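Long-range contact in putative alpha-L-fucosidase (Bacteroides thetaiotaomicron VPI-5482, PDB 3GZA), which probably hydrolyses alpha-L-fucosidic linkages as a glycoside hydrolase of family 29: residues Asn55-Ala67 with Pro319-Leu333. Residues are numbered along the deposited sequence; the frame is centred on the assembly and turned at random.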
# COMPACT_ATOMS: atom_id res chain seq x y z
N ASN A 55 5.62 4.49 -16.43
CA ASN A 55 6.95 4.40 -17.03
C ASN A 55 7.28 5.57 -17.96
O ASN A 55 7.41 5.36 -19.18
CB ASN A 55 7.05 3.04 -17.75
CG ASN A 55 8.45 2.70 -18.18
OD1 ASN A 55 9.42 3.07 -17.51
ND2 ASN A 55 8.57 1.96 -19.29
N PRO A 56 7.38 6.80 -17.42
CA PRO A 56 7.66 7.99 -18.24
C PRO A 56 9.17 8.01 -18.57
O PRO A 56 9.96 8.71 -17.91
CB PRO A 56 7.23 9.14 -17.37
CG PRO A 56 7.40 8.69 -15.98
CD PRO A 56 7.21 7.15 -16.00
N THR A 57 9.57 7.30 -19.61
CA THR A 57 10.98 7.14 -19.91
C THR A 57 11.69 8.42 -20.42
O THR A 57 12.93 8.45 -20.46
CB THR A 57 11.24 5.98 -20.94
OG1 THR A 57 10.57 6.28 -22.17
CG2 THR A 57 10.78 4.61 -20.37
N GLU A 58 10.92 9.45 -20.80
CA GLU A 58 11.47 10.73 -21.25
C GLU A 58 11.17 11.83 -20.25
O GLU A 58 11.26 13.01 -20.58
CB GLU A 58 10.91 11.11 -22.62
CG GLU A 58 11.31 10.17 -23.75
CD GLU A 58 10.69 10.57 -25.06
OE1 GLU A 58 11.14 11.58 -25.63
OE2 GLU A 58 9.77 9.87 -25.53
N LEU A 59 10.88 11.45 -19.02
CA LEU A 59 10.53 12.46 -17.99
C LEU A 59 11.56 13.55 -17.94
O LEU A 59 12.76 13.29 -17.83
CB LEU A 59 10.43 11.81 -16.63
CG LEU A 59 10.07 12.85 -15.54
CD1 LEU A 59 8.63 13.18 -15.67
CD2 LEU A 59 10.34 12.36 -14.10
N ASN A 60 11.08 14.80 -17.98
CA ASN A 60 11.95 15.95 -17.82
C ASN A 60 11.15 17.11 -17.21
O ASN A 60 10.48 17.86 -17.91
CB ASN A 60 12.56 16.38 -19.13
CG ASN A 60 13.52 17.54 -18.96
OD1 ASN A 60 13.79 17.95 -17.83
ND2 ASN A 60 14.14 17.99 -20.06
N THR A 61 11.18 17.24 -15.89
CA THR A 61 10.43 18.32 -15.25
C THR A 61 10.97 19.70 -15.60
O THR A 61 10.20 20.68 -15.47
CB THR A 61 10.34 18.14 -13.75
OG1 THR A 61 11.66 17.98 -13.26
CG2 THR A 61 9.50 16.93 -13.38
N ASP A 62 12.22 19.81 -16.09
CA ASP A 62 12.68 21.12 -16.55
C ASP A 62 11.75 21.56 -17.69
O ASP A 62 11.47 22.73 -17.80
CB ASP A 62 14.12 21.11 -17.04
CG ASP A 62 15.16 21.05 -15.95
OD1 ASP A 62 14.82 21.21 -14.77
OD2 ASP A 62 16.38 20.83 -16.33
N GLN A 63 11.41 20.62 -18.60
CA GLN A 63 10.57 20.93 -19.77
C GLN A 63 9.18 21.39 -19.34
O GLN A 63 8.59 22.32 -19.93
CB GLN A 63 10.56 19.75 -20.77
CG GLN A 63 9.84 20.00 -22.08
CD GLN A 63 8.40 19.62 -22.07
OE1 GLN A 63 7.90 19.05 -21.09
NE2 GLN A 63 7.68 19.94 -23.16
N TRP A 64 8.67 20.75 -18.29
CA TRP A 64 7.36 21.15 -17.73
C TRP A 64 7.38 22.61 -17.23
O TRP A 64 6.51 23.41 -17.54
CB TRP A 64 7.04 20.29 -16.51
CG TRP A 64 6.87 18.84 -16.71
CD1 TRP A 64 7.23 18.09 -17.81
CD2 TRP A 64 6.43 17.92 -15.74
NE1 TRP A 64 6.96 16.75 -17.56
CE2 TRP A 64 6.50 16.62 -16.28
CE3 TRP A 64 5.94 18.07 -14.44
CZ2 TRP A 64 6.10 15.47 -15.57
CZ3 TRP A 64 5.55 16.93 -13.73
CH2 TRP A 64 5.63 15.66 -14.30
N VAL A 65 8.40 22.93 -16.43
CA VAL A 65 8.53 24.22 -15.83
C VAL A 65 8.78 25.28 -16.89
O VAL A 65 8.20 26.36 -16.85
CB VAL A 65 9.61 24.21 -14.73
CG1 VAL A 65 9.88 25.63 -14.19
CG2 VAL A 65 9.13 23.29 -13.60
N GLN A 66 9.61 25.00 -17.88
CA GLN A 66 9.83 25.99 -18.92
C GLN A 66 8.58 26.24 -19.71
O GLN A 66 8.34 27.36 -20.14
CB GLN A 66 10.91 25.51 -19.88
CG GLN A 66 12.30 25.57 -19.27
CD GLN A 66 13.34 24.97 -20.15
OE1 GLN A 66 13.39 23.74 -20.36
NE2 GLN A 66 14.19 25.82 -20.68
N ALA A 67 7.79 25.20 -19.92
CA ALA A 67 6.55 25.35 -20.69
C ALA A 67 5.59 26.30 -19.96
O ALA A 67 5.04 27.20 -20.56
CB ALA A 67 5.86 24.01 -20.93
N PRO A 319 1.22 16.58 -18.18
CA PRO A 319 2.35 15.79 -18.74
C PRO A 319 1.80 14.47 -19.27
O PRO A 319 0.87 13.89 -18.74
CB PRO A 319 3.26 15.59 -17.55
CG PRO A 319 2.87 16.69 -16.59
CD PRO A 319 1.43 16.88 -16.76
N ASP A 320 2.42 14.02 -20.34
CA ASP A 320 1.99 12.83 -21.08
C ASP A 320 2.69 11.55 -20.62
O ASP A 320 3.50 11.58 -19.70
CB ASP A 320 2.10 13.12 -22.59
CG ASP A 320 3.54 13.13 -23.15
OD1 ASP A 320 4.48 12.63 -22.48
OD2 ASP A 320 3.74 13.73 -24.22
N PRO A 321 2.35 10.41 -21.20
CA PRO A 321 2.97 9.15 -20.70
C PRO A 321 4.46 9.00 -20.99
O PRO A 321 5.08 8.07 -20.47
CB PRO A 321 2.18 8.06 -21.42
CG PRO A 321 0.89 8.70 -21.78
CD PRO A 321 1.27 10.11 -22.14
N THR A 322 5.04 9.89 -21.77
CA THR A 322 6.47 9.90 -21.95
C THR A 322 7.16 10.74 -20.88
O THR A 322 8.36 10.59 -20.66
CB THR A 322 6.89 10.37 -23.34
OG1 THR A 322 6.85 11.79 -23.47
CG2 THR A 322 6.07 9.67 -24.48
N GLY A 323 6.40 11.56 -20.16
CA GLY A 323 6.93 12.44 -19.12
C GLY A 323 7.22 13.85 -19.56
O GLY A 323 8.05 14.52 -18.96
N LEU A 324 6.52 14.30 -20.60
CA LEU A 324 6.71 15.64 -21.12
C LEU A 324 5.37 16.38 -21.31
O LEU A 324 4.34 15.74 -21.57
CB LEU A 324 7.39 15.56 -22.47
CG LEU A 324 8.80 15.02 -22.48
CD1 LEU A 324 9.23 14.74 -23.90
CD2 LEU A 324 9.75 15.98 -21.80
N ILE A 325 5.41 17.71 -21.25
CA ILE A 325 4.26 18.51 -21.68
C ILE A 325 4.24 18.42 -23.22
O ILE A 325 5.26 18.70 -23.90
CB ILE A 325 4.34 19.98 -21.16
CG1 ILE A 325 4.10 20.02 -19.65
CG2 ILE A 325 3.43 20.89 -21.97
CD1 ILE A 325 2.65 19.70 -19.25
N PRO A 326 3.08 18.03 -23.81
CA PRO A 326 3.02 17.89 -25.27
C PRO A 326 3.41 19.14 -26.03
O PRO A 326 3.17 20.25 -25.56
CB PRO A 326 1.55 17.48 -25.53
CG PRO A 326 1.16 16.78 -24.27
CD PRO A 326 1.84 17.55 -23.16
N ALA A 327 4.02 18.97 -27.20
CA ALA A 327 4.52 20.09 -27.97
C ALA A 327 3.48 21.16 -28.25
O ALA A 327 3.77 22.36 -28.22
CB ALA A 327 5.10 19.55 -29.30
N GLY A 328 2.28 20.73 -28.63
CA GLY A 328 1.22 21.68 -28.94
C GLY A 328 0.80 22.54 -27.76
O GLY A 328 0.57 23.73 -27.90
N ASP A 329 0.70 21.89 -26.61
CA ASP A 329 0.39 22.56 -25.37
C ASP A 329 1.45 23.62 -25.06
O ASP A 329 1.16 24.75 -24.71
CB ASP A 329 0.30 21.55 -24.25
CG ASP A 329 -0.82 20.54 -24.45
OD1 ASP A 329 -0.88 19.88 -25.52
OD2 ASP A 329 -1.63 20.44 -23.48
N ALA A 330 2.71 23.21 -25.13
CA ALA A 330 3.84 24.12 -24.87
C ALA A 330 3.84 25.31 -25.81
O ALA A 330 4.11 26.46 -25.40
CB ALA A 330 5.17 23.34 -25.00
N GLN A 331 3.53 25.07 -27.07
CA GLN A 331 3.51 26.16 -28.04
C GLN A 331 2.38 27.13 -27.67
O GLN A 331 2.57 28.32 -27.74
CB GLN A 331 3.37 25.63 -29.45
CG GLN A 331 3.16 26.66 -30.53
CD GLN A 331 4.29 27.69 -30.62
OE1 GLN A 331 5.45 27.42 -30.29
NE2 GLN A 331 3.94 28.89 -31.08
N ARG A 332 1.21 26.62 -27.34
CA ARG A 332 0.06 27.48 -26.98
C ARG A 332 0.36 28.33 -25.75
O ARG A 332 -0.06 29.48 -25.65
CB ARG A 332 -1.19 26.65 -26.71
CG ARG A 332 -2.45 27.43 -26.40
CD ARG A 332 -2.82 28.47 -27.50
NE ARG A 332 -2.63 28.03 -28.89
CZ ARG A 332 -3.44 27.22 -29.56
NH1 ARG A 332 -4.50 26.68 -28.98
NH2 ARG A 332 -3.15 26.86 -30.79
N LEU A 333 1.01 27.72 -24.77
CA LEU A 333 1.45 28.41 -23.58
C LEU A 333 2.40 29.55 -23.93
O LEU A 333 2.25 30.66 -23.39
CB LEU A 333 2.10 27.43 -22.60
CG LEU A 333 1.13 26.47 -21.92
CD1 LEU A 333 1.87 25.29 -21.25
CD2 LEU A 333 0.18 27.16 -20.89
O HOH W 1 5.67 26.95 -23.39
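The carbonyl oxygen Gly323 O is gripped from opposite faces of its plane, by Asn60 N at 3.2 Å and by Trp64 NE1 at 2.8 Å. Glycine suits this place, since Gly323 CA lies only 3.8 Å from Leu59 CA, and a beta carbon would collide with that backbone. Within the Asp320–Gly323 type I turn, Thr322 O accepts from the backbone N of Glu58. Asp320 also starts an Asx turn, its OD1 accepting from Thr322 N, and the same oxygen takes Thr322 OG1 and Leu324 N. Gln63 uses both ends of its amide on the backbone of Ile325: Ile325 N donates to a lone pair of Gln63 OE1, and Gln63 NE2 donates to Ile325 O, each bond 2.8 Å long. The bend at chi2 (-91°) turns the amide to the extended loop of Leu324 and Ile325. In the TIM-barrel-type catalytic domain of this family, the contact joins helix 61-69 and the loop before it to the loop after strand 312-317 and the start of helix 327-344. Pro319 CG sits over one face of the Trp64 six-membered ring, 3.5 Å from its centroid, a CH-pi contact in which the rigid proline lays C-H groups on the indole; Thr61 CG2 lies over the opposite face, toward its rim. A leucine in place of Trp64 would probably leave Gly323 O with one donor fewer and open a gap above Pro319. Farther on, small Ala67 lets the helices approach, its CB meeting Ile325 CG2, Ala330 CB and Leu333 CD1, while a water bridges Ala67 O and Ala330 O.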